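Local atomic coordinates of WbmS, polysaccharide deacetylase involved in O-antigen biosynthesis (Bordetella bronchiseptica, PDB entry 3HFT), a protein that is probably a zinc-dependent polysaccharide deacetylase that removes acetyl groups from sugars during O-antigen biosynthesis. Residues A[40-45]-A[202-207]; A[152-157]-A[175-180]; A[23-28]-A[86-91]. All coordinates share one frame; numbering follows the deposited sequence.

Interaction 1 of 3, residues A[40-45]-A[202-207]; sequences FLTFDI and INVLDF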
loop_
_atom_site.group_PDB
_atom_site.type_symbol
_atom_site.label_atom_id
_atom_site.label_comp_id
_atom_site.label_asym_id
_atom_site.label_seq_id
_atom_site.Cartn_x
_atom_site.Cartn_y
_atom_site.Cartn_z
ATOM N N PHE A 40 -9.994 3.403 15.825
ATOM C CA PHE A 40 -8.612 3.196 16.269
ATOM C C PHE A 40 -7.809 4.483 16.067
ATOM O O PHE A 40 -7.418 4.824 14.941
ATOM C CB PHE A 40 -7.968 2.057 15.477
ATOM C CG PHE A 40 -8.656 0.729 15.650
ATOM C CD1 PHE A 40 -9.835 0.461 15.009
ATOM C CD2 PHE A 40 -8.135 -0.233 16.501
ATOM C CE1 PHE A 40 -10.489 -0.748 15.184
ATOM C CE2 PHE A 40 -8.771 -1.454 16.658
ATOM C CZ PHE A 40 -9.958 -1.699 16.005
ATOM N N LEU A 41 -7.626 5.248 17.144
ATOM C CA LEU A 41 -6.839 6.474 17.070
ATOM C C LEU A 41 -5.375 6.076 17.104
ATOM O O LEU A 41 -4.935 5.307 17.998
ATOM C CB LEU A 41 -7.157 7.398 18.248
ATOM C CG LEU A 41 -8.580 7.961 18.352
ATOM C CD1 LEU A 41 -8.765 8.730 19.683
ATOM C CD2 LEU A 41 -8.884 8.843 17.167
ATOM N N THR A 42 -4.625 6.552 16.124
ATOM C CA THR A 42 -3.213 6.252 16.024
ATOM C C THR A 42 -2.432 7.565 15.902
ATOM O O THR A 42 -2.900 8.528 15.292
ATOM C CB THR A 42 -2.887 5.276 14.850
ATOM O OG1 THR A 42 -3.070 5.934 13.594
ATOM C CG2 THR A 42 -3.745 3.984 14.924
ATOM N N PHE A 43 -1.244 7.572 16.498
ATOM C CA PHE A 43 -0.396 8.737 16.544
ATOM C C PHE A 43 1.000 8.424 16.055
ATOM O O PHE A 43 1.688 7.621 16.635
ATOM C CB PHE A 43 -0.375 9.256 17.982
ATOM C CG PHE A 43 -1.732 9.703 18.451
ATOM C CD1 PHE A 43 -2.151 11.004 18.230
ATOM C CD2 PHE A 43 -2.591 8.813 19.062
ATOM C CE1 PHE A 43 -3.420 11.401 18.585
ATOM C CE2 PHE A 43 -3.857 9.190 19.437
ATOM C CZ PHE A 43 -4.280 10.478 19.193
ATOM N N ASP A 44 1.381 9.041 14.948
ATOM C CA ASP A 44 2.723 8.978 14.400
ATOM C C ASP A 44 3.496 10.147 15.065
ATOM O O ASP A 44 3.231 11.340 14.799
ATOM C CB ASP A 44 2.711 9.185 12.896
ATOM C CG ASP A 44 2.109 8.003 12.135
ATOM O OD1 ASP A 44 1.851 6.944 12.739
ATOM O OD2 ASP A 44 1.913 8.151 10.910
ATOM N N ILE A 45 4.393 9.797 15.957
ATOM C CA ILE A 45 5.046 10.791 16.825
ATOM C C ILE A 45 5.898 11.778 16.005
ATOM O O ILE A 45 5.930 12.954 16.303
ATOM C CB ILE A 45 5.764 10.082 17.991
ATOM C CG1 ILE A 45 4.708 9.396 18.900
ATOM C CG2 ILE A 45 6.663 11.072 18.813
ATOM C CD1 ILE A 45 5.300 8.569 20.083
ATOM N N ILE A 202 -13.619 -0.955 9.427
ATOM C CA ILE A 202 -12.645 -0.533 10.404
ATOM C C ILE A 202 -12.299 0.933 10.207
ATOM O O ILE A 202 -12.122 1.378 9.078
ATOM C CB ILE A 202 -11.378 -1.446 10.356
ATOM C CG1 ILE A 202 -10.546 -1.217 11.618
ATOM C CG2 ILE A 202 -10.565 -1.235 9.061
ATOM C CD1 ILE A 202 -9.339 -2.109 11.683
ATOM N N ASN A 203 -12.201 1.707 11.301
ATOM C CA ASN A 203 -11.939 3.149 11.232
ATOM C C ASN A 203 -10.648 3.554 11.934
ATOM O O ASN A 203 -10.634 3.773 13.161
ATOM C CB ASN A 203 -13.103 3.894 11.888
ATOM C CG ASN A 203 -14.436 3.590 11.234
ATOM O OD1 ASN A 203 -14.834 4.284 10.276
ATOM N ND2 ASN A 203 -15.181 2.618 11.789
ATOM N N VAL A 204 -9.548 3.586 11.191
ATOM C CA VAL A 204 -8.252 3.937 11.749
ATOM C C VAL A 204 -7.920 5.360 11.282
ATOM O O VAL A 204 -8.017 5.682 10.077
ATOM C CB VAL A 204 -7.147 2.926 11.342
ATOM C CG1 VAL A 204 -5.830 3.261 12.060
ATOM C CG2 VAL A 204 -7.577 1.477 11.606
ATOM N N LEU A 205 -7.583 6.223 12.246
ATOM C CA LEU A 205 -7.211 7.606 11.944
ATOM C C LEU A 205 -5.795 7.823 12.435
ATOM O O LEU A 205 -5.389 7.233 13.449
ATOM C CB LEU A 205 -8.172 8.603 12.608
ATOM C CG LEU A 205 -9.638 8.576 12.165
ATOM C CD1 LEU A 205 -10.471 7.585 13.015
ATOM C CD2 LEU A 205 -10.278 9.943 12.264
ATOM N N ASP A 206 -5.040 8.650 11.715
ATOM C CA ASP A 206 -3.660 8.956 12.045
ATOM C C ASP A 206 -3.481 10.455 12.310
ATOM O O ASP A 206 -3.729 11.290 11.422
ATOM C CB ASP A 206 -2.766 8.542 10.891
ATOM C CG ASP A 206 -1.274 8.713 11.173
ATOM O OD1 ASP A 206 -0.886 8.974 12.336
ATOM O OD2 ASP A 206 -0.498 8.506 10.196
ATOM N N PHE A 207 -3.034 10.777 13.525
ATOM C CA PHE A 207 -2.731 12.166 13.925
ATOM C C PHE A 207 -1.249 12.322 14.270
ATOM O O PHE A 207 -0.625 11.396 14.749
ATOM C CB PHE A 207 -3.519 12.563 15.163
ATOM C CG PHE A 207 -5.008 12.686 14.953
ATOM C CD1 PHE A 207 -5.839 11.594 15.089
ATOM C CD2 PHE A 207 -5.578 13.928 14.668
ATOM C CE1 PHE A 207 -7.231 11.741 14.929
ATOM C CE2 PHE A 207 -6.947 14.071 14.488
ATOM C CZ PHE A 207 -7.769 12.969 14.608
#

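Interaction 2 of 3, residues A[152-157]-A[175-180]; sequences VPWDAG and YLWEDD. With EDO (1,2-ethanediol), chain G; EDO (1,2-ethanediol), chain D.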
loop_
_atom_site.group_PDB
_atom_site.type_symbol
_atom_site.label_atom_id
_atom_site.label_comp_id
_atom_site.label_asym_id
_atom_site.label_seq_id
_atom_site.Cartn_x
_atom_site.Cartn_y
_atom_site.Cartn_z
ATOM N N VAL A 152 -6.227 3.949 2.623
ATOM C CA VAL A 152 -7.289 4.038 1.647
ATOM C C VAL A 152 -8.229 5.144 2.130
ATOM O O VAL A 152 -8.869 5.012 3.159
ATOM C CB VAL A 152 -8.080 2.701 1.531
ATOM C CG1 VAL A 152 -9.207 2.876 0.518
ATOM C CG2 VAL A 152 -7.126 1.533 1.154
ATOM N N PRO A 153 -8.316 6.245 1.393
ATOM C CA PRO A 153 -9.114 7.375 1.865
ATOM C C PRO A 153 -10.569 7.059 2.154
ATOM O O PRO A 153 -11.216 6.309 1.420
ATOM C CB PRO A 153 -9.015 8.389 0.717
ATOM C CG PRO A 153 -7.776 8.008 -0.023
ATOM C CD PRO A 153 -7.637 6.519 0.115
ATOM N N TRP A 154 -11.080 7.634 3.227
ATOM C CA TRP A 154 -12.472 7.469 3.624
ATOM C C TRP A 154 -13.476 7.789 2.528
ATOM O O TRP A 154 -14.617 7.299 2.573
ATOM C CB TRP A 154 -12.782 8.364 4.851
ATOM C CG TRP A 154 -12.761 9.782 4.550
ATOM C CD1 TRP A 154 -11.693 10.628 4.644
ATOM C CD2 TRP A 154 -13.842 10.562 4.049
ATOM N NE1 TRP A 154 -12.056 11.887 4.241
ATOM C CE2 TRP A 154 -13.364 11.864 3.852
ATOM C CE3 TRP A 154 -15.173 10.280 3.724
ATOM C CZ2 TRP A 154 -14.155 12.873 3.362
ATOM C CZ3 TRP A 154 -15.955 11.292 3.266
ATOM C CH2 TRP A 154 -15.447 12.574 3.079
ATOM N N ASP A 155 -13.077 8.619 1.565
ATOM C CA ASP A 155 -13.982 9.055 0.506
ATOM C C ASP A 155 -13.762 8.320 -0.816
ATOM O O ASP A 155 -14.313 8.703 -1.844
ATOM C CB ASP A 155 -13.935 10.573 0.305
ATOM C CG ASP A 155 -12.575 11.082 -0.131
ATOM O OD1 ASP A 155 -11.599 10.334 -0.046
ATOM O OD2 ASP A 155 -12.491 12.275 -0.535
ATOM N N ALA A 156 -12.979 7.252 -0.794
ATOM C CA ALA A 156 -12.749 6.428 -1.990
ATOM C C ALA A 156 -13.941 5.526 -2.365
ATOM O O ALA A 156 -13.955 4.907 -3.432
ATOM C CB ALA A 156 -11.433 5.569 -1.781
ATOM N N GLY A 157 -14.924 5.401 -1.476
ATOM C CA GLY A 157 -16.116 4.586 -1.711
ATOM C C GLY A 157 -15.904 3.130 -1.348
ATOM O O GLY A 157 -16.609 2.254 -1.854
ATOM N N TYR A 175 -5.941 2.318 6.878
ATOM C CA TYR A 175 -6.453 3.483 7.577
ATOM C C TYR A 175 -6.975 4.503 6.607
ATOM O O TYR A 175 -6.613 4.494 5.425
ATOM C CB TYR A 175 -5.442 4.072 8.552
ATOM C CG TYR A 175 -4.236 4.815 8.034
ATOM C CD1 TYR A 175 -3.114 4.139 7.561
ATOM C CD2 TYR A 175 -4.172 6.173 8.134
ATOM C CE1 TYR A 175 -1.982 4.817 7.162
ATOM C CE2 TYR A 175 -3.028 6.869 7.767
ATOM C CZ TYR A 175 -1.937 6.187 7.282
ATOM O OH TYR A 175 -0.781 6.869 6.955
ATOM N N LEU A 176 -7.934 5.294 7.089
ATOM C CA LEU A 176 -8.775 6.072 6.184
ATOM C C LEU A 176 -8.770 7.608 6.332
ATOM O O LEU A 176 -9.387 8.320 5.538
ATOM C CB LEU A 176 -10.221 5.537 6.280
ATOM C CG LEU A 176 -10.965 5.415 7.629
ATOM C CD1 LEU A 176 -10.991 6.724 8.449
ATOM C CD2 LEU A 176 -12.393 4.848 7.408
ATOM N N TRP A 177 -8.049 8.105 7.323
ATOM C CA TRP A 177 -7.970 9.539 7.594
ATOM C C TRP A 177 -6.650 9.862 8.279
ATOM O O TRP A 177 -6.156 9.077 9.119
ATOM C CB TRP A 177 -9.156 9.978 8.460
ATOM C CG TRP A 177 -9.342 11.498 8.536
ATOM C CD1 TRP A 177 -10.257 12.239 7.843
ATOM C CD2 TRP A 177 -8.688 12.411 9.433
ATOM N NE1 TRP A 177 -10.162 13.567 8.195
ATOM C CE2 TRP A 177 -9.209 13.699 9.168
ATOM C CE3 TRP A 177 -7.657 12.283 10.368
ATOM C CZ2 TRP A 177 -8.761 14.855 9.845
ATOM C CZ3 TRP A 177 -7.220 13.425 11.046
ATOM C CH2 TRP A 177 -7.761 14.690 10.764
ATOM N N GLU A 178 -6.054 10.994 7.888
ATOM C CA GLU A 178 -4.789 11.473 8.457
ATOM C C GLU A 178 -4.821 13.000 8.393
ATOM O O GLU A 178 -5.330 13.599 7.415
ATOM C CB GLU A 178 -3.586 10.878 7.728
ATOM C CG GLU A 178 -2.218 11.371 8.196
ATOM C CD GLU A 178 -1.072 10.697 7.482
ATOM O OE1 GLU A 178 -1.206 9.491 7.136
ATOM O OE2 GLU A 178 -0.037 11.373 7.260
ATOM N N ASP A 179 -4.300 13.626 9.432
ATOM C CA ASP A 179 -4.371 15.092 9.551
ATOM C C ASP A 179 -3.697 15.843 8.429
ATOM O O ASP A 179 -4.328 16.736 7.811
ATOM C CB ASP A 179 -3.993 15.632 10.965
ATOM C CG ASP A 179 -2.645 15.133 11.495
ATOM O OD1 ASP A 179 -1.845 14.591 10.728
ATOM O OD2 ASP A 179 -2.391 15.303 12.714
ATOM N N ASP A 180 -2.434 15.552 8.152
ATOM C CA ASP A 180 -1.757 16.248 7.064
ATOM C C ASP A 180 -2.344 15.886 5.698
ATOM O O ASP A 180 -2.454 16.746 4.815
ATOM C CB ASP A 180 -0.228 16.100 7.120
ATOM C CG ASP A 180 0.242 14.674 7.204
ATOM O OD1 ASP A 180 -0.570 13.740 7.318
ATOM O OD2 ASP A 180 1.467 14.486 7.217
HETATM C C1 EDO G . -9.476 10.951 -2.357
HETATM O O1 EDO G . -10.239 9.796 -2.644
HETATM C C2 EDO G . -10.287 12.143 -2.851
HETATM O O2 EDO G . -10.699 12.936 -1.726
HETATM C C1 EDO D . 4.123 16.372 8.764
HETATM O O1 EDO D . 2.816 16.722 8.301
HETATM C C2 EDO D . 4.030 15.783 10.176
HETATM O O2 EDO D . 5.161 14.938 10.456
#

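Interaction 3 of 3, residues A[23-28]-A[86-91]; sequences RISDID and LFELGV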
loop_
_atom_site.group_PDB
_atom_site.type_symbol
_atom_site.label_atom_id
_atom_site.label_comp_id
_atom_site.label_asym_id
_atom_site.label_seq_id
_atom_site.Cartn_x
_atom_site.Cartn_y
_atom_site.Cartn_z
ATOM N N ARG A 23 -7.267 -0.321 20.607
ATOM C CA ARG A 23 -5.875 -0.358 20.219
ATOM C C ARG A 23 -5.710 -1.233 18.977
ATOM O O ARG A 23 -6.476 -2.167 18.763
ATOM C CB ARG A 23 -5.065 -0.965 21.353
ATOM C CG ARG A 23 -5.221 -0.192 22.646
ATOM C CD ARG A 23 -4.624 -0.965 23.777
ATOM N NE ARG A 23 -5.324 -2.213 23.974
ATOM C CZ ARG A 23 -5.990 -2.564 25.063
ATOM N NH1 ARG A 23 -6.060 -1.779 26.124
ATOM N NH2 ARG A 23 -6.572 -3.741 25.092
ATOM N N ILE A 24 -4.703 -0.957 18.160
ATOM C CA ILE A 24 -4.483 -1.806 16.978
ATOM C C ILE A 24 -4.347 -3.289 17.371
ATOM O O ILE A 24 -4.928 -4.156 16.711
ATOM C CB ILE A 24 -3.259 -1.305 16.126
ATOM C CG1 ILE A 24 -3.533 0.095 15.529
ATOM C CG2 ILE A 24 -2.852 -2.329 15.043
ATOM C CD1 ILE A 24 -4.540 0.133 14.331
ATOM N N SER A 25 -3.640 -3.605 18.465
ATOM C CA SER A 25 -3.478 -5.014 18.848
ATOM C C SER A 25 -4.753 -5.672 19.365
ATOM O O SER A 25 -4.752 -6.880 19.658
ATOM C CB SER A 25 -2.391 -5.156 19.904
ATOM O OG SER A 25 -2.647 -4.280 20.979
ATOM N N ASP A 26 -5.849 -4.923 19.455
ATOM C CA ASP A 26 -7.135 -5.513 19.836
ATOM C C ASP A 26 -7.806 -6.180 18.627
ATOM O O ASP A 26 -8.755 -6.928 18.797
ATOM C CB ASP A 26 -8.082 -4.462 20.422
ATOM C CG ASP A 26 -7.617 -3.905 21.751
ATOM O OD1 ASP A 26 -7.076 -4.652 22.577
ATOM O OD2 ASP A 26 -7.842 -2.701 21.996
ATOM N N ILE A 27 -7.303 -5.940 17.413
ATOM C CA ILE A 27 -7.873 -6.531 16.199
ATOM C C ILE A 27 -7.622 -8.036 16.211
ATOM O O ILE A 27 -6.479 -8.479 16.358
ATOM C CB ILE A 27 -7.251 -5.921 14.934
ATOM C CG1 ILE A 27 -7.632 -4.430 14.853
ATOM C CG2 ILE A 27 -7.680 -6.688 13.634
ATOM C CD1 ILE A 27 -6.802 -3.583 13.885
ATOM N N ASP A 28 -8.699 -8.801 16.108
ATOM C CA ASP A 28 -8.628 -10.241 16.023
ATOM C C ASP A 28 -9.244 -10.561 14.676
ATOM O O ASP A 28 -10.459 -10.439 14.485
ATOM C CB ASP A 28 -9.411 -10.884 17.147
ATOM C CG ASP A 28 -9.435 -12.400 17.062
ATOM O OD1 ASP A 28 -8.977 -12.986 16.051
ATOM O OD2 ASP A 28 -9.934 -13.020 18.022
ATOM N N LEU A 86 -4.374 1.525 28.521
ATOM C CA LEU A 86 -5.217 1.805 27.367
ATOM C C LEU A 86 -4.391 2.157 26.132
ATOM O O LEU A 86 -4.935 2.281 25.026
ATOM C CB LEU A 86 -6.171 2.963 27.683
ATOM C CG LEU A 86 -7.166 2.808 28.830
ATOM C CD1 LEU A 86 -8.097 4.000 28.856
ATOM C CD2 LEU A 86 -7.937 1.517 28.713
ATOM N N PHE A 87 -3.085 2.326 26.307
ATOM C CA PHE A 87 -2.220 2.747 25.217
ATOM C C PHE A 87 -1.309 1.636 24.738
ATOM O O PHE A 87 -0.703 0.948 25.527
ATOM C CB PHE A 87 -1.343 3.925 25.640
ATOM C CG PHE A 87 -2.097 5.225 25.861
ATOM C CD1 PHE A 87 -3.421 5.383 25.483
ATOM C CD2 PHE A 87 -1.430 6.324 26.362
ATOM C CE1 PHE A 87 -4.070 6.587 25.670
ATOM C CE2 PHE A 87 -2.079 7.532 26.540
ATOM C CZ PHE A 87 -3.394 7.660 26.188
ATOM N N GLU A 88 -1.174 1.508 23.435
ATOM C CA GLU A 88 -0.245 0.554 22.857
ATOM C C GLU A 88 0.910 1.350 22.243
ATOM O O GLU A 88 0.695 2.381 21.608
ATOM C CB GLU A 88 -0.936 -0.273 21.788
ATOM C CG GLU A 88 0.020 -1.109 20.953
ATOM C CD GLU A 88 -0.688 -1.938 19.891
ATOM O OE1 GLU A 88 -1.940 -1.958 19.882
ATOM O OE2 GLU A 88 0.037 -2.536 19.056
ATOM N N LEU A 89 2.130 0.879 22.458
ATOM C CA LEU A 89 3.308 1.493 21.865
ATOM C C LEU A 89 3.741 0.608 20.692
ATOM O O LEU A 89 3.933 -0.603 20.851
ATOM C CB LEU A 89 4.439 1.602 22.883
ATOM C CG LEU A 89 5.740 2.293 22.423
ATOM C CD1 LEU A 89 5.504 3.758 22.010
ATOM C CD2 LEU A 89 6.864 2.191 23.484
ATOM N N GLY A 90 3.869 1.225 19.523
ATOM C CA GLY A 90 4.399 0.574 18.342
ATOM C C GLY A 90 5.584 1.382 17.832
ATOM O O GLY A 90 6.060 2.320 18.511
ATOM N N VAL A 91 6.078 1.018 16.652
ATOM C CA VAL A 91 7.265 1.669 16.066
ATOM C C VAL A 91 6.977 2.370 14.753
ATOM O O VAL A 91 6.079 1.968 14.002
ATOM C CB VAL A 91 8.450 0.635 15.917
ATOM C CG1 VAL A 91 8.990 0.290 17.284
ATOM C CG2 VAL A 91 8.000 -0.625 15.145
#

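Interaction 1 of 3, residues A[40-45]-A[202-207]
T42 takes hold of L205 twice, in the middle of a parallel strand pairing that runs in register from F40 beside V204 to F43 beside F207. Its backbone N lies nearly in line with the C=O of L205, though the N-H points somewhat off the oxygen, whereas T42 OG1, 2.7 Å from L205 O, comes in from above the carbonyl plane. The hydroxyl sits between the backbone N and the carbonyl carbon (chi1 70°). The T42 and V204 side chains cross at about a right angle, T42 CG2 3.6 Å from V204 CG1.

The ladder continues on both sides of this pair, with F40 N bonded to N203 O at 2.8 Å and F207 N to T42 O at 2.9 Å. On the T42 face, F40 CE1 comes to 3.6 Å from I202 CG1, while N203 O lies at the ring edge. On the other face, F43 and F207 lie side by side and point the same way; F43 CE1 rests 3.6 Å from F207 CB, and the near-parallel rings barely overlap.

At the C-terminal end, the D44 and D206 side chains cross at about a right angle. Their carboxylate planes are 70° apart, with D44 OD2 2.5 Å from D206 OD2. Farther out, R125 is salt-bridged to D44 OD1 and hydrogen-bonded to T42 OG1, linking the hydroxyl to D44, and helix 245-256 packs on L41, L205 and F207. These are adjacent inner strands of the parallel sheet; the first brings D44 close to the zinc, just before its ligand D46, as expected of the distorted beta/alpha barrel of polysaccharide deacetylases.

Interaction 2 of 3, residues A[152-157]-A[175-180]
W154 lays its indole beside that of W177, both side chains pointing the same way, and the two five-membered rings meet obliquely with their planes 36° apart. Contact is made by W154 CD1, which arrives at the edge of the W177 ring 3.9 Å from W177 CD1. The W154 CG lies between its own backbone N and carbonyl carbon (chi1 68°). L176 O is at the edge of the W154 ring, 3.4 Å from W154 CD1. That same oxygen accepts the backbone N-H of W154 in its carbonyl plane, on a lone pair, with W154 N 2.9 Å from L176 O. D155 CB covers part of one indole face near its rim.

A second backbone bond joins V152 N to Y175 O at 2.9 Å, and V152 O receives the CA-H of L176. P153 then starts the type I turn that ends at A156, while W163 of the second subunit packs on V152 and P153. In the other segment, Y175 OH donates to E178 OE1 over 2.7 Å, bridging across L176 and W177.

The carboxylate of D155 accepts W187 NE1 at OD2, and an ethanediol, probably from the crystallisation liquor, bonds through its O1 to D180 OD2. Around the indoles stand W187, Y195 and W196, with Y195 OH bonded to W177 NE1, and F248 stacks on W177. Within this aromatic cluster, backbone bonds to Y175 and L176, together with the W154-W177 contact, join a turn-forming loop to the residues leading into the short strand 177-178, the outermost strand on its side of the parallel deacetylase sheet.

Interaction 3 of 3, residues A[23-28]-A[86-91]
E88 reaches S25 with an almost fully stretched side chain: its CG stands anti to the backbone N (chi1 169°) and CD is anti in turn. S25 answers with OG held between its own backbone N and carbonyl carbon (chi1 52°), so that hydroxyl and backbone N-H can address one carboxylate oxygen. That oxygen is E88 OE1. It takes S25 N on its syn lone pair at 2.8 Å, while S25 OG, 2.7 Å from E88 OE1, approaches from well above the carboxylate plane (71° out of it). Two donors from different directions thus grip a single oxygen, and this should resist rotation of the acid group. E88 OE2 is held separately by S123 OG. A buried carboxylate is in this way met by neutral donors, which probably ease the cost of burying its charge; the positive charge of R23, near E88 OE1 but not in contact with it, may also contribute.

R23 supplies the remaining contact through its aliphatic part. R23 CB passes 3.6 Å from E88 OE1, and R23 CG lies 3.4 Å from L86 O. The chain then bends at chi3, and the guanidinium has L86 CA at its edge. Its charge is engaged within its own segment, where R23 NH2 forms a salt bridge with D26 OD1 at 2.7 Å, using the syn lone pair of that oxygen. The other oxygen, D26 OD2, accepts R23 N at 2.8 Å, so the aspartate clasps both the backbone of the residue just before the 3-10 segment and the arginine head.

I24 N bonds to T68 OG1, and the I24 side chain packs on F40 and T42 of strand 39-44. The turn therefore lies against several parallel strands, with 67-71 between 39-44 and the outermost strand 87-91, whose F87 and L89 are covered by helix 77-83.

Overall arrangement
All three contacts reach one parallel sheet, with interaction 1 at its centre. Interaction 2 continues the ladder from strand 203-207: D206 N lies 2.9 Å from W177 O and V204 O 3.0 Å from L176 N, both probable hydrogen bonds. Interaction 3 joins through the F40 ring, whose CE2 comes 3.2 Å from R23 O. The centre of interaction 1 is about 11 Å from each of the others, whereas the centres of interactions 2 and 3 are about 20 Å apart. Zinc, bound by D46, H92 and H127, sits about 4 Å from the nearest atom of the D44 side chain, so interaction 1 ends beside the metal site.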